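Local structure of ethylbenzene dehydrogenase beta-subunit (2IVF) at residues R17-V22 with E172-V177; C151-N156 with C211-P216; R235-L240 with G342-D347; A257-A262 with N269-P274. The protein forms the iron-sulfur beta-subunit of a three-chain dehydrogenase assembly, binding three SF4 clusters and one Fe3-S4 cluster, consistent with a role in electron transfer. All blocks are in the same frame, centred on the assembly; numbering follows the deposited sequence.

Contact 1 (R17-V22 with E172-V177); sequences RQLVTV and EDNGIV. With SF4 (iron/sulfur cluster), chain S.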
loop_
_atom_site.group_PDB
_atom_site.type_symbol
_atom_site.label_atom_id
_atom_site.label_comp_id
_atom_site.label_asym_id
_atom_site.label_seq_id
_atom_site.Cartn_x
_atom_site.Cartn_y
_atom_site.Cartn_z
ATOM N N ARG B 17 22.256 29.179 -10.297
ATOM C CA ARG B 17 22.295 27.742 -10.339
ATOM C C ARG B 17 20.868 27.229 -10.363
ATOM O O ARG B 17 19.909 27.961 -10.109
ATOM C CB ARG B 17 23.014 27.190 -9.106
ATOM C CG ARG B 17 24.365 27.825 -8.858
ATOM C CD ARG B 17 25.032 27.199 -7.640
ATOM N NE ARG B 17 25.503 25.852 -7.913
ATOM C CZ ARG B 17 26.133 25.089 -7.023
ATOM N NH1 ARG B 17 26.350 25.531 -5.796
ATOM N NH2 ARG B 17 26.532 23.864 -7.349
ATOM N N GLN B 18 20.740 25.957 -10.647
ATOM C CA GLN B 18 19.450 25.343 -10.811
ATOM C C GLN B 18 19.439 24.006 -10.102
ATOM O O GLN B 18 20.203 23.103 -10.472
ATOM C CB GLN B 18 19.184 25.100 -12.283
ATOM C CG GLN B 18 17.844 24.471 -12.578
ATOM C CD GLN B 18 16.663 25.350 -12.199
ATOM O OE1 GLN B 18 16.542 26.483 -12.670
ATOM N NE2 GLN B 18 15.767 24.825 -11.354
ATOM N N LEU B 19 18.568 23.902 -9.111
ATOM C CA LEU B 19 18.258 22.635 -8.497
ATOM C C LEU B 19 17.454 21.795 -9.451
ATOM O O LEU B 19 16.535 22.276 -10.084
ATOM C CB LEU B 19 17.506 22.842 -7.179
ATOM C CG LEU B 19 18.336 23.390 -5.999
ATOM C CD1 LEU B 19 17.494 23.743 -4.737
ATOM C CD2 LEU B 19 19.409 22.393 -5.631
ATOM N N VAL B 20 17.830 20.533 -9.550
ATOM C CA VAL B 20 17.152 19.583 -10.408
ATOM C C VAL B 20 16.926 18.272 -9.698
ATOM O O VAL B 20 17.623 17.924 -8.722
ATOM C CB VAL B 20 17.903 19.319 -11.718
ATOM C CG1 VAL B 20 18.333 20.663 -12.417
ATOM C CG2 VAL B 20 19.035 18.425 -11.497
ATOM N N THR B 21 15.886 17.575 -10.173
ATOM C CA THR B 21 15.589 16.253 -9.732
ATOM C C THR B 21 15.635 15.343 -10.952
ATOM O O THR B 21 15.221 15.711 -12.057
ATOM C CB THR B 21 14.184 16.165 -9.090
ATOM O OG1 THR B 21 14.157 16.867 -7.817
ATOM C CG2 THR B 21 13.808 14.692 -8.861
ATOM N N VAL B 22 16.171 14.170 -10.758
ATOM C CA VAL B 22 16.080 13.108 -11.744
ATOM C C VAL B 22 15.152 12.038 -11.157
ATOM O O VAL B 22 15.264 11.669 -9.979
ATOM C CB VAL B 22 17.443 12.480 -12.045
ATOM C CG1 VAL B 22 17.297 11.137 -12.788
ATOM C CG2 VAL B 22 18.303 13.494 -12.837
ATOM N N GLU B 172 17.383 33.352 -7.874
ATOM C CA GLU B 172 18.611 33.298 -8.644
ATOM C C GLU B 172 19.641 32.348 -8.020
ATOM O O GLU B 172 20.513 31.864 -8.722
ATOM C CB GLU B 172 19.218 34.690 -8.843
ATOM C CG GLU B 172 18.345 35.666 -9.664
ATOM C CD GLU B 172 18.231 35.282 -11.147
ATOM O OE1 GLU B 172 18.765 36.060 -11.994
ATOM O OE2 GLU B 172 17.623 34.216 -11.458
ATOM N N ASP B 173 19.533 32.053 -6.732
ATOM C CA ASP B 173 20.558 31.275 -6.088
ATOM C C ASP B 173 20.413 29.758 -6.417
ATOM O O ASP B 173 21.412 29.046 -6.557
ATOM C CB ASP B 173 20.605 31.590 -4.578
ATOM C CG ASP B 173 19.367 31.130 -3.837
ATOM O OD1 ASP B 173 18.283 31.143 -4.456
ATOM O OD2 ASP B 173 19.460 30.757 -2.626
ATOM N N ASN B 174 19.180 29.294 -6.591
ATOM C CA ASN B 174 18.920 27.865 -6.782
ATOM C C ASN B 174 17.842 27.479 -7.820
ATOM O O ASN B 174 17.517 26.285 -7.992
ATOM C CB ASN B 174 18.575 27.260 -5.430
ATOM C CG ASN B 174 17.432 27.990 -4.729
ATOM O OD1 ASN B 174 16.554 28.561 -5.372
ATOM N ND2 ASN B 174 17.459 27.990 -3.398
ATOM N N GLY B 175 17.297 28.491 -8.486
ATOM C CA GLY B 175 16.311 28.333 -9.559
ATOM C C GLY B 175 14.920 27.961 -9.100
ATOM O O GLY B 175 14.076 27.630 -9.925
ATOM N N ILE B 176 14.660 28.039 -7.798
ATOM C CA ILE B 176 13.327 27.729 -7.281
ATOM C C ILE B 176 12.349 28.824 -7.661
ATOM O O ILE B 176 12.639 30.046 -7.479
ATOM C CB ILE B 176 13.340 27.538 -5.751
ATOM C CG1 ILE B 176 14.235 26.334 -5.382
ATOM C CG2 ILE B 176 11.921 27.283 -5.220
ATOM C CD1 ILE B 176 14.466 26.170 -3.840
ATOM N N VAL B 177 11.228 28.383 -8.243
ATOM C CA VAL B 177 10.173 29.280 -8.700
ATOM C C VAL B 177 9.125 29.317 -7.608
ATOM O O VAL B 177 8.699 28.291 -7.104
ATOM C CB VAL B 177 9.570 28.811 -10.038
ATOM C CG1 VAL B 177 8.372 29.727 -10.445
ATOM C CG2 VAL B 177 10.659 28.788 -11.093
HETATM FE FE1 SF4 S . 4.755 25.330 -14.330
HETATM FE FE2 SF4 S . 6.007 27.512 -13.559
HETATM FE FE3 SF4 S . 7.388 25.523 -14.851
HETATM FE FE4 SF4 S . 6.507 25.099 -12.289
HETATM S S1 SF4 S . 8.071 26.654 -12.986
HETATM S S2 SF4 S . 6.290 23.678 -14.095
HETATM S S3 SF4 S . 4.588 26.302 -12.282
HETATM S S4 SF4 S . 5.736 26.856 -15.750
#
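Leu19 meets Asn174 with both its backbone and its side chain. Leu19 N gives a hydrogen bond to Asn174 O (2.8 Å), nearly straight at the hydrogen (170°) although the donor stands above the carbonyl plane. Along the side chain, Leu19 CB lies 3.5 Å from Asn174 O. With CG beside the backbone N (chi1 -72°), Leu19 CG stays close to that same oxygen, at 3.6 Å. Beyond it, Leu19 CD1 has Asn174 CB at 3.7 Å and Ile176 CD1 at 4.0 Å, on side chains that it crosses at a slant. The loop it touches, between strands 168-170 and 177-179, is bent by an Asx turn: Asn174 OD1 accepts from Ile176 N at 3.1 Å. Leu19, in contrast, begins strand 19-24 of a mixed sheet. One residue earlier, Gln18 first points away and then bends back at chi2, bringing its amide alongside Gly175. Gln18 NE2 donates to Leu19 O (2.9 Å), with that acceptor in the amide plane. Lys170 NZ bonds to both Gln18 OE1 and Gly175 O, joining the two segments through a third residue. Where the loop passes into strand 177-179, Val177 CG2 packs 3.9 Å from S1 of an SF4 cluster.

Contact 2 (C151-N156 with C211-P216); sequences CNHCTN and CILCYP. With SF4 (iron/sulfur cluster), chain U; SF4 (iron/sulfur cluster), chain S.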
loop_
_atom_site.group_PDB
_atom_site.type_symbol
_atom_site.label_atom_id
_atom_site.label_comp_id
_atom_site.label_asym_id
_atom_site.label_seq_id
_atom_site.Cartn_x
_atom_site.Cartn_y
_atom_site.Cartn_z
ATOM N N CYS B 151 6.490 20.464 -9.677
ATOM C CA CYS B 151 6.828 21.645 -10.470
ATOM C C CYS B 151 8.243 21.429 -10.980
ATOM O O CYS B 151 9.107 20.944 -10.258
ATOM C CB CYS B 151 6.727 22.938 -9.684
ATOM S SG CYS B 151 7.605 24.336 -10.418
ATOM N N ASN B 152 8.466 21.807 -12.234
ATOM C CA ASN B 152 9.734 21.604 -12.891
ATOM C C ASN B 152 10.753 22.713 -12.629
ATOM O O ASN B 152 11.863 22.627 -13.110
ATOM C CB ASN B 152 9.496 21.399 -14.411
ATOM C CG ASN B 152 8.624 20.221 -14.684
ATOM O OD1 ASN B 152 9.026 19.078 -14.414
ATOM N ND2 ASN B 152 7.387 20.468 -15.100
ATOM N N HIS B 153 10.374 23.770 -11.907
ATOM C CA HIS B 153 11.254 24.907 -11.663
ATOM C C HIS B 153 11.996 25.321 -12.886
ATOM O O HIS B 153 13.232 25.465 -12.916
ATOM C CB HIS B 153 12.137 24.646 -10.453
ATOM C CG HIS B 153 11.334 24.398 -9.234
ATOM N ND1 HIS B 153 10.773 25.425 -8.498
ATOM C CD2 HIS B 153 10.873 23.248 -8.686
ATOM C CE1 HIS B 153 10.056 24.913 -7.518
ATOM N NE2 HIS B 153 10.112 23.596 -7.601
ATOM N N CYS B 154 11.170 25.553 -13.908
ATOM C CA CYS B 154 11.608 25.823 -15.240
ATOM C C CYS B 154 12.609 26.955 -15.356
ATOM O O CYS B 154 12.622 27.915 -14.569
ATOM C CB CYS B 154 10.376 26.116 -16.098
ATOM S SG CYS B 154 9.180 24.772 -16.053
ATOM N N THR B 155 13.440 26.841 -16.378
ATOM C CA THR B 155 14.389 27.914 -16.734
ATOM C C THR B 155 13.670 29.056 -17.416
ATOM O O THR B 155 14.044 30.222 -17.264
ATOM C CB THR B 155 15.443 27.344 -17.696
ATOM O OG1 THR B 155 16.131 26.274 -17.043
ATOM C CG2 THR B 155 16.423 28.400 -18.137
ATOM N N ASN B 156 12.625 28.733 -18.188
ATOM C CA ASN B 156 11.809 29.766 -18.812
ATOM C C ASN B 156 10.358 29.596 -18.385
ATOM O O ASN B 156 9.529 29.161 -19.185
ATOM C CB ASN B 156 11.933 29.704 -20.309
ATOM C CG ASN B 156 11.076 30.740 -20.995
ATOM O OD1 ASN B 156 10.988 31.872 -20.522
ATOM N ND2 ASN B 156 10.393 30.351 -22.097
ATOM N N CYS B 211 4.612 23.698 -5.613
ATOM C CA CYS B 211 5.837 23.152 -5.071
ATOM C C CYS B 211 6.828 24.255 -4.795
ATOM O O CYS B 211 7.102 25.078 -5.654
ATOM C CB CYS B 211 6.389 22.130 -6.045
ATOM S SG CYS B 211 8.026 21.528 -5.778
ATOM N N ILE B 212 7.324 24.267 -3.562
ATOM C CA ILE B 212 8.316 25.239 -3.087
ATOM C C ILE B 212 9.750 24.654 -3.057
ATOM O O ILE B 212 10.673 25.219 -2.475
ATOM C CB ILE B 212 7.882 25.791 -1.708
ATOM C CG1 ILE B 212 7.826 24.685 -0.636
ATOM C CG2 ILE B 212 6.508 26.484 -1.879
ATOM C CD1 ILE B 212 7.771 25.229 0.831
ATOM N N LEU B 213 9.925 23.553 -3.766
ATOM C CA LEU B 213 11.105 22.712 -3.679
ATOM C C LEU B 213 11.574 22.556 -2.226
ATOM O O LEU B 213 12.765 22.507 -1.959
ATOM C CB LEU B 213 12.235 23.184 -4.591
ATOM C CG LEU B 213 12.754 22.107 -5.552
ATOM C CD1 LEU B 213 13.812 22.697 -6.488
ATOM C CD2 LEU B 213 13.278 20.855 -4.815
ATOM N N CYS B 214 10.612 22.396 -1.303
ATOM C CA CYS B 214 10.921 22.271 0.122
ATOM C C CYS B 214 11.994 23.243 0.592
ATOM O O CYS B 214 12.877 22.848 1.332
ATOM C CB CYS B 214 11.425 20.881 0.415
ATOM S SG CYS B 214 10.156 19.621 0.385
ATOM N N TYR B 215 11.941 24.509 0.164
ATOM C CA TYR B 215 13.070 25.354 0.442
ATOM C C TYR B 215 13.407 25.477 1.928
ATOM O O TYR B 215 14.578 25.676 2.244
ATOM C CB TYR B 215 12.959 26.749 -0.208
ATOM C CG TYR B 215 11.839 27.632 0.305
ATOM C CD1 TYR B 215 11.985 28.372 1.482
ATOM C CD2 TYR B 215 10.646 27.771 -0.398
ATOM C CE1 TYR B 215 10.970 29.194 1.951
ATOM C CE2 TYR B 215 9.594 28.611 0.081
ATOM C CZ TYR B 215 9.779 29.314 1.253
ATOM O OH TYR B 215 8.790 30.150 1.756
ATOM N N PRO B 216 12.406 25.426 2.830
ATOM C CA PRO B 216 12.770 25.443 4.259
ATOM C C PRO B 216 13.739 24.294 4.645
ATOM O O PRO B 216 14.602 24.435 5.520
ATOM C CB PRO B 216 11.414 25.240 4.934
ATOM C CG PRO B 216 10.466 25.870 3.986
ATOM C CD PRO B 216 10.938 25.343 2.689
HETATM FE FE1 SF4 U . 7.952 20.161 -4.046
HETATM FE FE2 SF4 U . 6.421 18.919 -2.309
HETATM FE FE3 SF4 U . 8.505 17.624 -3.408
HETATM FE FE4 SF4 U . 9.001 19.530 -1.574
HETATM S S1 SF4 U . 7.928 17.537 -1.206
HETATM S S2 SF4 U . 10.028 19.343 -3.598
HETATM S S3 SF4 U . 7.280 21.039 -2.007
HETATM S S4 SF4 U . 6.580 18.408 -4.489
HETATM FE FE1 SF4 S . 4.755 25.330 -14.330
HETATM FE FE2 SF4 S . 6.007 27.512 -13.559
HETATM FE FE3 SF4 S . 7.388 25.523 -14.851
HETATM FE FE4 SF4 S . 6.507 25.099 -12.289
HETATM S S1 SF4 S . 8.071 26.654 -12.986
HETATM S S2 SF4 S . 6.290 23.678 -14.095
HETATM S S3 SF4 S . 4.588 26.302 -12.282
HETATM S S4 SF4 S . 5.736 26.856 -15.750
#
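The His153 imidazole, its CG anti to the carbonyl carbon (chi1 -59°), reaches from its own cluster-binding loop to the other. One face carries Cys151 SG, over the ring centre; the opposite face carries Leu213 CD1, offset toward the rim and 4.0 Å from the centroid, a CH-pi contact. At the edge and in the ring plane sits Cys211 SG, which accepts a hydrogen bond from His153 NE2 at 3.5 Å, close to straight (164°). His153 ND1 accepts from Val177 N, so both ring nitrogens are engaged and the ring's rotation is fixed. Each segment supplies a Cys-X-X-Cys pair, as in ferredoxin-type binding loops: Cys151 and Cys154 bind irons of one SF4 cluster, Cys211 and Cys214 irons of another. Cys151 SG is 2.3 Å from its iron FE4 and accepts from His153 N at 3.2 Å. Cys211 SG, 2.2 Å from FE1 of its own cluster, receives a second N-H from Leu213 N at 3.4 Å. Two donors on one thiolate would be expected to draw charge off the sulfur and help stabilise the reduced cluster; one imidazole touches a ligand sulfur of each cluster and may link their surroundings.

Contact 3 (R235-L240 with G342-D347); sequences RAFGYL and GGFTND. With SF4 (iron/sulfur cluster), chain T.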
loop_
_atom_site.group_PDB
_atom_site.type_symbol
_atom_site.label_atom_id
_atom_site.label_comp_id
_atom_site.label_asym_id
_atom_site.label_seq_id
_atom_site.Cartn_x
_atom_site.Cartn_y
_atom_site.Cartn_z
ATOM N N ARG B 235 14.884 8.617 -7.013
ATOM C CA ARG B 235 15.028 10.047 -7.089
ATOM C C ARG B 235 16.470 10.466 -6.825
ATOM O O ARG B 235 17.086 10.000 -5.891
ATOM C CB ARG B 235 14.182 10.683 -6.011
ATOM C CG ARG B 235 12.703 10.392 -6.019
ATOM C CD ARG B 235 12.063 11.019 -7.153
ATOM N NE ARG B 235 10.623 10.956 -7.022
ATOM C CZ ARG B 235 9.824 11.992 -6.733
ATOM N NH1 ARG B 235 10.295 13.199 -6.503
ATOM N NH2 ARG B 235 8.519 11.799 -6.685
ATOM N N ALA B 236 17.010 11.339 -7.645
ATOM C CA ALA B 236 18.237 12.016 -7.318
ATOM C C ALA B 236 18.017 13.513 -7.388
ATOM O O ALA B 236 17.124 14.010 -8.082
ATOM C CB ALA B 236 19.391 11.572 -8.287
ATOM N N PHE B 237 18.864 14.237 -6.671
ATOM C CA PHE B 237 18.616 15.628 -6.426
ATOM C C PHE B 237 19.951 16.338 -6.343
ATOM O O PHE B 237 20.925 15.801 -5.814
ATOM C CB PHE B 237 17.908 15.812 -5.076
ATOM C CG PHE B 237 17.574 17.251 -4.760
ATOM C CD1 PHE B 237 16.744 17.968 -5.583
ATOM C CD2 PHE B 237 18.084 17.885 -3.619
ATOM C CE1 PHE B 237 16.423 19.306 -5.281
ATOM C CE2 PHE B 237 17.751 19.198 -3.309
ATOM C CZ PHE B 237 16.943 19.909 -4.131
ATOM N N GLY B 238 19.983 17.563 -6.836
ATOM C CA GLY B 238 21.161 18.375 -6.655
ATOM C C GLY B 238 21.213 19.521 -7.622
ATOM O O GLY B 238 20.260 19.750 -8.334
ATOM N N TYR B 239 22.361 20.193 -7.664
ATOM C CA TYR B 239 22.598 21.292 -8.604
ATOM C C TYR B 239 23.078 20.739 -9.935
ATOM O O TYR B 239 24.025 19.953 -9.998
ATOM C CB TYR B 239 23.632 22.240 -8.079
ATOM C CG TYR B 239 23.176 23.008 -6.868
ATOM C CD1 TYR B 239 22.283 24.092 -6.982
ATOM C CD2 TYR B 239 23.623 22.669 -5.616
ATOM C CE1 TYR B 239 21.887 24.809 -5.859
ATOM C CE2 TYR B 239 23.248 23.394 -4.501
ATOM C CZ TYR B 239 22.399 24.451 -4.623
ATOM O OH TYR B 239 22.036 25.113 -3.478
ATOM N N LEU B 240 22.458 21.205 -11.006
ATOM C CA LEU B 240 22.778 20.710 -12.329
ATOM C C LEU B 240 24.268 20.957 -12.715
ATOM O O LEU B 240 24.850 20.173 -13.489
ATOM C CB LEU B 240 21.827 21.339 -13.353
ATOM C CG LEU B 240 21.914 20.879 -14.799
ATOM C CD1 LEU B 240 21.512 19.459 -14.947
ATOM C CD2 LEU B 240 21.044 21.739 -15.652
ATOM N N GLY B 342 23.080 14.870 -3.875
ATOM C CA GLY B 342 23.796 16.046 -4.330
ATOM C C GLY B 342 24.329 16.920 -3.214
ATOM O O GLY B 342 24.397 18.152 -3.376
ATOM N N GLY B 343 24.680 16.290 -2.094
ATOM C CA GLY B 343 25.144 16.972 -0.893
ATOM C C GLY B 343 24.076 17.443 0.074
ATOM O O GLY B 343 24.398 17.889 1.178
ATOM N N PHE B 344 22.826 17.337 -0.315
ATOM C CA PHE B 344 21.678 17.580 0.599
ATOM C C PHE B 344 21.462 16.405 1.502
ATOM O O PHE B 344 20.518 15.639 1.351
ATOM C CB PHE B 344 20.442 17.927 -0.207
ATOM C CG PHE B 344 20.579 19.276 -0.873
ATOM C CD1 PHE B 344 20.172 20.448 -0.213
ATOM C CD2 PHE B 344 21.160 19.369 -2.119
ATOM C CE1 PHE B 344 20.314 21.675 -0.822
ATOM C CE2 PHE B 344 21.322 20.603 -2.752
ATOM C CZ PHE B 344 20.893 21.762 -2.116
ATOM N N THR B 345 22.393 16.223 2.411
ATOM C CA THR B 345 22.455 14.989 3.209
ATOM C C THR B 345 22.254 15.238 4.715
ATOM O O THR B 345 22.491 14.339 5.517
ATOM C CB THR B 345 23.814 14.255 3.049
ATOM O OG1 THR B 345 24.886 15.132 3.392
ATOM C CG2 THR B 345 23.975 13.676 1.607
ATOM N N ASN B 346 21.826 16.437 5.097
ATOM C CA ASN B 346 21.509 16.689 6.480
ATOM C C ASN B 346 20.315 15.837 6.835
ATOM O O ASN B 346 19.425 15.684 6.042
ATOM C CB ASN B 346 21.130 18.151 6.710
ATOM C CG ASN B 346 21.116 18.526 8.190
ATOM O OD1 ASN B 346 21.520 17.734 9.036
ATOM N ND2 ASN B 346 20.672 19.756 8.509
ATOM N N ASP B 347 20.292 15.313 8.050
ATOM C CA ASP B 347 19.104 14.575 8.514
ATOM C C ASP B 347 17.967 15.584 8.621
ATOM O O ASP B 347 18.219 16.768 8.842
ATOM C CB ASP B 347 19.352 14.007 9.896
ATOM C CG ASP B 347 20.469 13.004 9.916
ATOM O OD1 ASP B 347 20.349 11.991 9.208
ATOM O OD2 ASP B 347 21.457 13.269 10.631
HETATM FE FE1 SF4 T . 7.706 6.255 -7.370
HETATM FE FE2 SF4 T . 7.091 8.223 -5.564
HETATM FE FE3 SF4 T . 9.355 6.784 -5.361
HETATM FE FE4 SF4 T . 7.030 5.545 -4.756
HETATM S S1 SF4 T . 7.926 7.295 -3.653
HETATM S S2 SF4 T . 8.755 4.719 -6.019
HETATM S S3 SF4 T . 5.694 6.561 -6.306
HETATM S S4 SF4 T . 8.788 8.229 -7.080
HETATM O O HOH W 1 24.530 19.171 -5.913
#
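The Phe344 ring takes Phe237 over one face and Tyr239 at its edge. Phe237 CG lies anti to the backbone N (chi1 -178°), and beyond it CE2 stands over the Phe344 face near the rim, 3.6 Å from Phe344 CD2. The two ring planes are inclined by 58°, an oblique pair. Tyr239 CE2 comes to Phe344 CZ at 3.7 Å, near the Phe344 plane, with the ring planes 45° apart and the side chains crossing at about a right angle. Phe237 and Tyr239 are alternate residues of strand 235-239, and the three rings form an aromatic cluster. Segment 342-347 lies in the loop after helix 327-333, near the C terminus. Tyr239 also has a cation-pi contact with Arg17. Beside the rings the backbones come close, Gly238 CA to Gly342 CA at 4.2 Å. Water 1 accepts from Tyr239 N (3.0 Å) and donates to Gly342 O (2.7 Å). With no direct hydrogen bond between the segments, cohesion here probably rests largely on aromatic and other apolar contact, with this water bridge joining the backbones.

Contact 4 (A257-A262 with N269-P274); sequences ALPLHA and NIYYVP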
loop_
_atom_site.group_PDB
_atom_site.type_symbol
_atom_site.label_atom_id
_atom_site.label_comp_id
_atom_site.label_asym_id
_atom_site.label_seq_id
_atom_site.Cartn_x
_atom_site.Cartn_y
_atom_site.Cartn_z
ATOM N N ALA B 257 18.600 11.075 -18.618
ATOM C CA ALA B 257 17.497 11.626 -17.874
ATOM C C ALA B 257 16.957 12.789 -18.744
ATOM O O ALA B 257 17.688 13.733 -19.068
ATOM C CB ALA B 257 17.951 12.080 -16.491
ATOM N N LEU B 258 15.719 12.645 -19.199
ATOM C CA LEU B 258 15.109 13.515 -20.183
ATOM C C LEU B 258 13.952 14.334 -19.634
ATOM O O LEU B 258 13.190 13.884 -18.803
ATOM C CB LEU B 258 14.581 12.686 -21.360
ATOM C CG LEU B 258 15.583 11.769 -22.032
ATOM C CD1 LEU B 258 14.874 10.858 -23.023
ATOM C CD2 LEU B 258 16.765 12.547 -22.679
ATOM N N PRO B 259 13.782 15.550 -20.171
ATOM C CA PRO B 259 12.731 16.414 -19.729
ATOM C C PRO B 259 11.367 15.971 -20.152
ATOM O O PRO B 259 11.181 15.381 -21.233
ATOM C CB PRO B 259 13.056 17.753 -20.416
ATOM C CG PRO B 259 13.768 17.398 -21.613
ATOM C CD PRO B 259 14.594 16.173 -21.224
ATOM N N LEU B 260 10.395 16.263 -19.307
ATOM C CA LEU B 260 9.020 15.967 -19.653
ATOM C C LEU B 260 8.432 17.107 -20.515
ATOM O O LEU B 260 8.406 18.285 -20.120
ATOM C CB LEU B 260 8.192 15.662 -18.383
ATOM C CG LEU B 260 6.663 15.496 -18.541
ATOM C CD1 LEU B 260 6.329 14.225 -19.293
ATOM C CD2 LEU B 260 5.955 15.518 -17.141
ATOM N N HIS B 261 7.996 16.774 -21.720
ATOM C CA HIS B 261 7.316 17.731 -22.574
ATOM C C HIS B 261 8.136 19.027 -22.777
ATOM O O HIS B 261 7.618 20.127 -22.629
ATOM C CB HIS B 261 5.926 18.067 -22.016
ATOM C CG HIS B 261 4.883 16.997 -22.232
ATOM N ND1 HIS B 261 4.568 16.494 -23.480
ATOM C CD2 HIS B 261 4.046 16.398 -21.365
ATOM C CE1 HIS B 261 3.580 15.622 -23.359
ATOM N NE2 HIS B 261 3.259 15.536 -22.081
ATOM N N ALA B 262 9.405 18.889 -23.143
ATOM C CA ALA B 262 10.263 20.040 -23.442
ATOM C C ALA B 262 9.664 20.914 -24.552
ATOM O O ALA B 262 10.016 22.111 -24.663
ATOM C CB ALA B 262 11.639 19.567 -23.837
ATOM N N ASN B 269 13.150 21.448 -15.361
ATOM C CA ASN B 269 14.319 20.976 -14.660
ATOM C C ASN B 269 14.039 19.810 -13.737
ATOM O O ASN B 269 14.681 19.618 -12.722
ATOM C CB ASN B 269 14.992 22.137 -13.950
ATOM C CG ASN B 269 15.532 23.131 -14.905
ATOM O OD1 ASN B 269 15.132 24.323 -14.922
ATOM N ND2 ASN B 269 16.441 22.684 -15.742
ATOM N N ILE B 270 13.071 19.001 -14.131
ATOM C CA ILE B 270 13.025 17.621 -13.716
ATOM C C ILE B 270 13.320 16.733 -14.934
ATOM O O ILE B 270 12.861 17.023 -16.039
ATOM C CB ILE B 270 11.676 17.294 -13.126
ATOM C CG1 ILE B 270 11.488 18.166 -11.849
ATOM C CG2 ILE B 270 11.593 15.779 -12.787
ATOM C CD1 ILE B 270 10.079 18.004 -11.220
ATOM N N TYR B 271 14.086 15.660 -14.716
ATOM C CA TYR B 271 14.531 14.806 -15.805
ATOM C C TYR B 271 14.242 13.369 -15.457
ATOM O O TYR B 271 14.450 12.940 -14.333
ATOM C CB TYR B 271 16.003 15.032 -16.112
ATOM C CG TYR B 271 16.317 16.472 -16.414
ATOM C CD1 TYR B 271 16.506 17.399 -15.386
ATOM C CD2 TYR B 271 16.439 16.918 -17.731
ATOM C CE1 TYR B 271 16.775 18.743 -15.681
ATOM C CE2 TYR B 271 16.691 18.231 -18.022
ATOM C CZ TYR B 271 16.878 19.134 -17.009
ATOM O OH TYR B 271 17.148 20.408 -17.400
ATOM N N TYR B 272 13.795 12.637 -16.454
ATOM C CA TYR B 272 13.270 11.305 -16.268
ATOM C C TYR B 272 14.102 10.291 -17.044
ATOM O O TYR B 272 14.450 10.517 -18.194
ATOM C CB TYR B 272 11.842 11.241 -16.793
ATOM C CG TYR B 272 10.878 12.029 -15.967
ATOM C CD1 TYR B 272 10.680 13.393 -16.220
ATOM C CD2 TYR B 272 10.114 11.420 -14.982
ATOM C CE1 TYR B 272 9.779 14.111 -15.472
ATOM C CE2 TYR B 272 9.246 12.133 -14.203
ATOM C CZ TYR B 272 9.074 13.470 -14.451
ATOM O OH TYR B 272 8.176 14.189 -13.713
ATOM N N VAL B 273 14.501 9.223 -16.365
ATOM C CA VAL B 273 15.080 8.033 -17.036
ATOM C C VAL B 273 13.889 7.225 -17.547
ATOM O O VAL B 273 13.042 6.748 -16.755
ATOM C CB VAL B 273 15.949 7.164 -16.112
ATOM C CG1 VAL B 273 16.622 6.055 -16.919
ATOM C CG2 VAL B 273 17.016 8.038 -15.380
ATOM N N PRO B 274 13.793 7.077 -18.877
ATOM C CA PRO B 274 12.603 6.438 -19.402
ATOM C C PRO B 274 12.619 4.937 -19.103
ATOM O O PRO B 274 13.700 4.323 -18.955
ATOM C CB PRO B 274 12.694 6.727 -20.910
ATOM C CG PRO B 274 14.127 6.832 -21.211
ATOM C CD PRO B 274 14.708 7.497 -19.967
HETATM O O HOH W 2 10.323 17.594 -16.789
#
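Leu258 and Tyr272 form an antiparallel hydrogen-bonded pair. Leu258 N donates to Tyr272 O at 2.7 Å (172°). Tyr272 N returns a bond to Leu258 O, also at 2.7 Å but more bent. Tyr272 O also takes a CA-H...O contact from Ala257 CA at 3.3 Å. Among the side chains, Ala257 CB abuts Tyr271 CB at 3.6 Å. With Tyr272 CG anti to the carbonyl carbon (chi1 -69°), Leu260 CB packs against Tyr272 CE1 at 3.7 Å, and Leu258 O lies at the edge of the Tyr272 ring, in its plane. The short, weakly bonded strand 258-259 and strand 270-273 form a beta hairpin, whose touching parts run in directions 107° apart. Farther out, the Tyr272 hydroxyl is hydrogen-bonded to Ala148 O, holding the ring from its far end, and Phe302 of helix 295-302 meets that ring. Helix 306-321 covers Leu258 and Pro274, while backbone bonds from Tyr271 to Thr21 and Ile23 join the hairpin to strand 19-24. Proline at 259 has no N-H to give; past it, water 2 accepts from Leu260 N (2.8 Å) and donates to Ile270 O (2.7 Å), so a single water links the two backbones beyond the direct bonds.

From the N terminus, contact 1 ties strand 19-24 to the loop at 172-177, closing a long excursion that includes the first segment of contact 2. Contact 2 then runs from 151-156 to 211-216, so the two cross; they meet at the SF4 cluster that both touch. Contact 3 opens later, joining strand 235-239 to the C-terminal loop at 342-347, and contact 4, a local hairpin, is nested inside the loop it closes. Contacts 1, 3 and 4 share one mixed sheet, in which strand 19-24 lies between strands 235-239 and 270-273. Contact 2 reaches contact 4 through Asn152 O and Asn269 N.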